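Local coordinates for protein serine protease pet (Escherichia coli, PDB 4OM9) that acts as a secreted autotransporter serine protease and enterotoxin of enteroaggregative strains, probably cleaving the host cytoskeletal protein alpha-fodrin, at residues I497-I502 with V515-A520; W576-F581 with A596-V601. All blocks are in the same frame, centred on the assembly; numbering follows the deposited sequence.

Both contacts join successive coils of the passenger domain's right-handed beta-helix, near the middle of the chain. From the N terminus, strand 496-498 comes first; the chain turns through 499-501, runs through strands 502-504 and 506-510, and returns at 514-516, where contact 1 closes one coil. A long excursion containing helices 543-550 and 552-558 follows before the chain rejoins the stack at 576-583, and contact 2 then closes the next coil between 576-581 and 596-601. The two are in series, neither nested nor crossed. They meet through strands 514-520 and 576-583, and directly where Asp501 OD1 lies 2.6 Å from Lys580 N and Asp499 O lies 2.7 Å from Arg579 NE, both probable hydrogen bonds.

Contact 1. Residues I497-I502 with V515-A520; sequences ILDGDI and VMQGHA
Ile497 and Leu498 pair in parallel with Val515 and Met516, Leu498 N giving a hydrogen bond to Val515 O (2.8 Å) and Gln517 N one to Leu498 O. This is the rung-to-rung pairing of a beta-helix, in which one coil lies in register on the next. The branched Ile497 and Val515 suit extended strands and lie side by side, pointing the same way, with Ile497 CG1 3.8 Å from Val515 CB; Leu498 and Met516 turn to the other face. Where strand 496-498 ends and its partner is interrupted, Asp499 takes over as a buried acceptor. Its OD1 receives Gln517 NE2 at 3.0 Å on the syn side, near the carboxylate plane. The Gln517 amide suits this place because it serves both ways: NE2 also donates to Gly518 O, while OE1 accepts from Tyr620 N on a later coil. CG of His519 stands anti to the backbone N (chi1 170°), and the ring is turned nearly perpendicular to the carboxylate. A second partner, Asp522, holds His519 NE2, consistent with a charged imidazolium between two carboxylates. Across the contact, His519 ND1 donates in its own ring plane to Asp499 OD2 at 2.9 Å, reaching that oxygen from above the carboxylate plane.

Contact 2. Residues W576-F581 with A596-V601; sequences WETRKF and ARNADV
Trp576 meets Arg597 face to face: the guanidinium lies flat on the indole, planes 5° apart, with Arg597 CZ 3.5 Å from the centroid of the five-membered ring in a cation-pi stack. The aliphatic part of the same side chain continues the contact, Arg597 CD sitting over the six-membered ring as a CH-pi partner. Arginine suits this place because a flat cation and a methylene chain can together span both indole rings. The bend at chi3 (-44°) turns NE over the indole. Asn598 fixes the rotation of the guanidinium, its OD1 accepting from Arg597 NE at 3.0 Å in the planes of both groups. The other end of that amide, Asn598 ND2, donates almost straight to Thr578 OG1 (3.2 Å, 175°). Asn598 suits the third position of the type II turn Ala596-Ala599, with a positive phi, where asparagine is well tolerated.

Beyond the turn the strands pair in parallel, as between coils of a beta-helix: Asn598 O accepts from Arg579 N, Arg579 O from Asp600 N, and Asp600 O from Phe581 N at 2.8 Å. On one face Phe581 CE1 packs 3.5 Å from Ala599 CB, whose small size lets the ring approach closely, and CD1 touches Val601 CG2. On the other face, Lys580 and Asp600 lie side by side, while Asp600 OD1 forms a salt bridge with Arg582.

Farther out, Gln573 O accepts from Trp576 NE1 and Ser645 OG accepts a hydrogen bond from Arg597 NH1. The stack thus uses the faces of indole and cation, while their N-H groups hydrogen-bond to Gln573, Ser645 and Asn598, which probably limits the rotation of both groups.

Contact 1. Residues I497-I502 with V515-A520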
loop_
_atom_site.group_PDB
_atom_site.type_symbol
_atom_site.label_atom_id
_atom_site.label_comp_id
_atom_site.label_asym_id
_atom_site.label_seq_id
_atom_site.Cartn_x
_atom_site.Cartn_y
_atom_site.Cartn_z
ATOM N N ILE A 497 -12.732 -3.357 -4.498
ATOM C CA ILE A 497 -11.574 -2.481 -4.374
ATOM C C ILE A 497 -10.692 -2.891 -3.194
ATOM O O ILE A 497 -11.146 -2.918 -2.062
ATOM C CB ILE A 497 -12.027 -1.023 -4.205
ATOM C CG1 ILE A 497 -12.911 -0.623 -5.388
ATOM C CG2 ILE A 497 -10.823 -0.095 -4.073
ATOM C CD1 ILE A 497 -14.029 0.343 -5.030
ATOM N N LEU A 498 -9.444 -3.245 -3.463
ATOM C CA LEU A 498 -8.534 -3.650 -2.400
ATOM C C LEU A 498 -7.595 -2.493 -2.080
ATOM O O LEU A 498 -6.868 -2.015 -2.983
ATOM C CB LEU A 498 -7.741 -4.892 -2.797
ATOM C CG LEU A 498 -8.383 -6.297 -2.742
ATOM C CD1 LEU A 498 -9.858 -6.317 -2.242
ATOM C CD2 LEU A 498 -8.241 -7.022 -4.068
ATOM N N ASP A 499 -7.647 -2.058 -0.815
ATOM C CA ASP A 499 -6.942 -0.895 -0.231
ATOM C C ASP A 499 -5.744 -1.275 0.610
ATOM O O ASP A 499 -5.014 -0.397 1.110
ATOM C CB ASP A 499 -7.877 -0.112 0.712
ATOM C CG ASP A 499 -8.088 1.288 0.275
ATOM O OD1 ASP A 499 -7.594 1.606 -0.815
ATOM O OD2 ASP A 499 -8.754 2.059 0.987
ATOM N N GLY A 500 -5.626 -2.573 0.880
ATOM C CA GLY A 500 -4.585 -3.079 1.754
ATOM C C GLY A 500 -3.603 -3.938 0.987
ATOM O O GLY A 500 -3.636 -3.987 -0.240
ATOM N N ASP A 501 -2.729 -4.619 1.715
ATOM C CA ASP A 501 -1.748 -5.498 1.096
ATOM C C ASP A 501 -2.346 -6.869 0.812
ATOM O O ASP A 501 -3.011 -7.472 1.676
ATOM C CB ASP A 501 -0.512 -5.632 1.990
ATOM C CG ASP A 501 0.212 -4.334 2.148
ATOM O OD1 ASP A 501 0.567 -3.732 1.108
ATOM O OD2 ASP A 501 0.408 -3.896 3.303
ATOM N N ILE A 502 -2.096 -7.353 -0.398
ATOM C CA ILE A 502 -2.609 -8.627 -0.857
ATOM C C ILE A 502 -1.486 -9.547 -1.302
ATOM O O ILE A 502 -0.805 -9.276 -2.302
ATOM C CB ILE A 502 -3.577 -8.461 -2.029
ATOM C CG1 ILE A 502 -4.747 -7.566 -1.630
ATOM C CG2 ILE A 502 -4.108 -9.828 -2.447
ATOM C CD1 ILE A 502 -5.746 -8.282 -0.670
ATOM N N VAL A 515 -10.341 -3.725 -8.508
ATOM C CA VAL A 515 -9.529 -2.522 -8.416
ATOM C C VAL A 515 -8.491 -2.698 -7.329
ATOM O O VAL A 515 -8.822 -3.045 -6.188
ATOM C CB VAL A 515 -10.366 -1.290 -8.097
ATOM C CG1 VAL A 515 -9.463 -0.109 -7.805
ATOM C CG2 VAL A 515 -11.296 -0.987 -9.264
ATOM N N MET A 516 -7.234 -2.517 -7.706
ATOM C CA MET A 516 -6.142 -2.473 -6.758
ATOM C C MET A 516 -5.610 -1.040 -6.712
ATOM O O MET A 516 -5.329 -0.424 -7.762
ATOM C CB MET A 516 -5.025 -3.449 -7.144
ATOM C CG MET A 516 -5.429 -4.905 -7.256
ATOM S SD MET A 516 -4.079 -5.833 -8.015
ATOM C CE MET A 516 -4.771 -7.479 -8.084
ATOM N N GLN A 517 -5.479 -0.515 -5.499
ATOM C CA GLN A 517 -5.020 0.853 -5.292
ATOM C C GLN A 517 -4.408 1.012 -3.922
ATOM O O GLN A 517 -4.623 0.169 -3.040
ATOM C CB GLN A 517 -6.177 1.849 -5.442
ATOM C CG GLN A 517 -7.232 1.709 -4.339
ATOM C CD GLN A 517 -8.121 2.942 -4.195
ATOM O OE1 GLN A 517 -8.856 3.315 -5.117
ATOM N NE2 GLN A 517 -8.072 3.567 -3.010
ATOM N N GLY A 518 -3.678 2.113 -3.732
ATOM C CA GLY A 518 -3.181 2.470 -2.417
ATOM C C GLY A 518 -4.291 2.960 -1.492
ATOM O O GLY A 518 -5.461 3.048 -1.872
ATOM N N HIS A 519 -3.923 3.301 -0.266
ATOM C CA HIS A 519 -4.915 3.764 0.696
ATOM C C HIS A 519 -4.634 5.205 1.107
ATOM O O HIS A 519 -3.509 5.556 1.501
ATOM C CB HIS A 519 -4.955 2.837 1.931
ATOM C CG HIS A 519 -5.771 3.376 3.069
ATOM N ND1 HIS A 519 -7.153 3.431 3.042
ATOM C CD2 HIS A 519 -5.401 3.883 4.273
ATOM C CE1 HIS A 519 -7.591 3.960 4.171
ATOM N NE2 HIS A 519 -6.547 4.239 4.937
ATOM N N ALA A 520 -5.652 6.049 0.974
ATOM C CA ALA A 520 -5.521 7.446 1.367
ATOM C C ALA A 520 -5.417 7.479 2.885
ATOM O O ALA A 520 -6.260 6.901 3.592
ATOM C CB ALA A 520 -6.700 8.272 0.881
HETATM O O HOH W 1 -8.455 4.804 -0.019
#

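Contact 2. Residues W576-F581 with A596-V601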
loop_
_atom_site.group_PDB
_atom_site.type_symbol
_atom_site.label_atom_id
_atom_site.label_comp_id
_atom_site.label_asym_id
_atom_site.label_seq_id
_atom_site.Cartn_x
_atom_site.Cartn_y
_atom_site.Cartn_z
ATOM N N TRP A 576 -0.572 9.175 0.761
ATOM C CA TRP A 576 -1.119 7.881 0.387
ATOM C C TRP A 576 -0.168 6.770 0.771
ATOM O O TRP A 576 1.053 6.860 0.518
ATOM C CB TRP A 576 -1.391 7.798 -1.132
ATOM C CG TRP A 576 -2.567 8.605 -1.570
ATOM C CD1 TRP A 576 -2.647 9.963 -1.640
ATOM C CD2 TRP A 576 -3.836 8.106 -1.984
ATOM N NE1 TRP A 576 -3.891 10.341 -2.067
ATOM C CE2 TRP A 576 -4.640 9.221 -2.287
ATOM C CE3 TRP A 576 -4.378 6.819 -2.115
ATOM C CZ2 TRP A 576 -5.952 9.092 -2.724
ATOM C CZ3 TRP A 576 -5.683 6.697 -2.540
ATOM C CH2 TRP A 576 -6.456 7.824 -2.840
ATOM N N GLU A 577 -0.744 5.702 1.316
ATOM C CA GLU A 577 -0.005 4.489 1.597
ATOM C C GLU A 577 0.062 3.581 0.370
ATOM O O GLU A 577 -0.956 3.225 -0.219
ATOM C CB GLU A 577 -0.638 3.753 2.780
ATOM C CG GLU A 577 -0.228 4.344 4.131
ATOM C CD GLU A 577 -1.397 4.550 5.061
ATOM O OE1 GLU A 577 -2.381 3.788 4.949
ATOM O OE2 GLU A 577 -1.340 5.476 5.896
ATOM N N THR A 578 1.275 3.202 0.002
ATOM C CA THR A 578 1.498 2.284 -1.101
ATOM C C THR A 578 1.258 0.859 -0.634
ATOM O O THR A 578 1.688 0.479 0.461
ATOM C CB THR A 578 2.916 2.437 -1.651
ATOM O OG1 THR A 578 3.070 3.783 -2.095
ATOM C CG2 THR A 578 3.163 1.480 -2.826
ATOM N N ARG A 579 0.564 0.080 -1.455
ATOM C CA ARG A 579 0.146 -1.251 -1.061
ATOM C C ARG A 579 0.763 -2.272 -1.995
ATOM O O ARG A 579 0.954 -1.975 -3.177
ATOM C CB ARG A 579 -1.385 -1.365 -1.071
ATOM C CG ARG A 579 -2.070 -0.410 -0.113
ATOM C CD ARG A 579 -1.633 -0.704 1.327
ATOM N NE ARG A 579 -2.595 -0.189 2.296
ATOM C CZ ARG A 579 -2.268 0.187 3.531
ATOM N NH1 ARG A 579 -1.008 0.089 3.930
ATOM N NH2 ARG A 579 -3.192 0.655 4.363
ATOM N N LYS A 580 1.087 -3.452 -1.467
ATOM C CA LYS A 580 1.696 -4.497 -2.271
ATOM C C LYS A 580 0.656 -5.539 -2.699
ATOM O O LYS A 580 -0.128 -6.031 -1.899
ATOM C CB LYS A 580 2.839 -5.176 -1.521
ATOM C CG LYS A 580 3.967 -4.255 -1.105
ATOM C CD LYS A 580 4.947 -3.996 -2.234
ATOM C CE LYS A 580 6.187 -3.248 -1.736
ATOM N NZ LYS A 580 6.889 -4.002 -0.650
ATOM N N PHE A 581 0.644 -5.842 -3.977
ATOM C CA PHE A 581 -0.200 -6.888 -4.505
ATOM C C PHE A 581 0.738 -7.855 -5.222
ATOM O O PHE A 581 1.397 -7.500 -6.241
ATOM C CB PHE A 581 -1.277 -6.320 -5.430
ATOM C CG PHE A 581 -2.060 -5.174 -4.832
ATOM C CD1 PHE A 581 -1.546 -3.879 -4.839
ATOM C CD2 PHE A 581 -3.319 -5.383 -4.272
ATOM C CE1 PHE A 581 -2.261 -2.821 -4.283
ATOM C CE2 PHE A 581 -4.047 -4.323 -3.720
ATOM C CZ PHE A 581 -3.509 -3.042 -3.731
ATOM N N ALA A 596 -4.610 1.403 -9.795
ATOM C CA ALA A 596 -4.712 2.835 -9.603
ATOM C C ALA A 596 -3.594 3.297 -8.688
ATOM O O ALA A 596 -2.666 2.543 -8.418
ATOM C CB ALA A 596 -6.076 3.212 -9.034
ATOM N N ARG A 597 -3.678 4.543 -8.244
ATOM C CA ARG A 597 -2.528 5.226 -7.646
ATOM C C ARG A 597 -1.979 4.480 -6.429
ATOM O O ARG A 597 -2.729 3.956 -5.619
ATOM C CB ARG A 597 -2.899 6.666 -7.271
ATOM C CG ARG A 597 -4.049 6.789 -6.276
ATOM C CD ARG A 597 -4.073 8.186 -5.658
ATOM N NE ARG A 597 -2.727 8.622 -5.273
ATOM C CZ ARG A 597 -2.362 9.896 -5.132
ATOM N NH1 ARG A 597 -3.249 10.858 -5.334
ATOM N NH2 ARG A 597 -1.117 10.205 -4.787
ATOM N N ASN A 598 -0.658 4.396 -6.345
ATOM C CA ASN A 598 0.007 3.790 -5.196
ATOM C C ASN A 598 -0.299 2.303 -4.973
ATOM O O ASN A 598 -0.211 1.815 -3.855
ATOM C CB ASN A 598 -0.338 4.576 -3.931
ATOM C CG ASN A 598 0.196 5.980 -3.970
ATOM O OD1 ASN A 598 -0.437 6.889 -4.517
ATOM N ND2 ASN A 598 1.380 6.168 -3.401
ATOM N N ALA A 599 -0.656 1.593 -6.037
ATOM C CA ALA A 599 -0.589 0.142 -6.019
ATOM C C ALA A 599 0.741 -0.317 -6.623
ATOM O O ALA A 599 1.187 0.195 -7.648
ATOM C CB ALA A 599 -1.761 -0.479 -6.777
ATOM N N ASP A 600 1.370 -1.267 -5.949
ATOM C CA ASP A 600 2.596 -1.897 -6.387
ATOM C C ASP A 600 2.232 -3.352 -6.663
ATOM O O ASP A 600 2.123 -4.153 -5.728
ATOM C CB ASP A 600 3.671 -1.759 -5.304
ATOM C CG ASP A 600 5.031 -2.292 -5.723
ATOM O OD1 ASP A 600 5.127 -3.354 -6.378
ATOM O OD2 ASP A 600 6.033 -1.638 -5.361
ATOM N N VAL A 601 2.019 -3.669 -7.945
ATOM C CA VAL A 601 1.468 -4.957 -8.355
ATOM C C VAL A 601 2.483 -5.827 -9.065
ATOM O O VAL A 601 3.122 -5.385 -10.011
ATOM C CB VAL A 601 0.252 -4.799 -9.299
ATOM C CG1 VAL A 601 -0.377 -6.167 -9.542
ATOM C CG2 VAL A 601 -0.765 -3.855 -8.727
#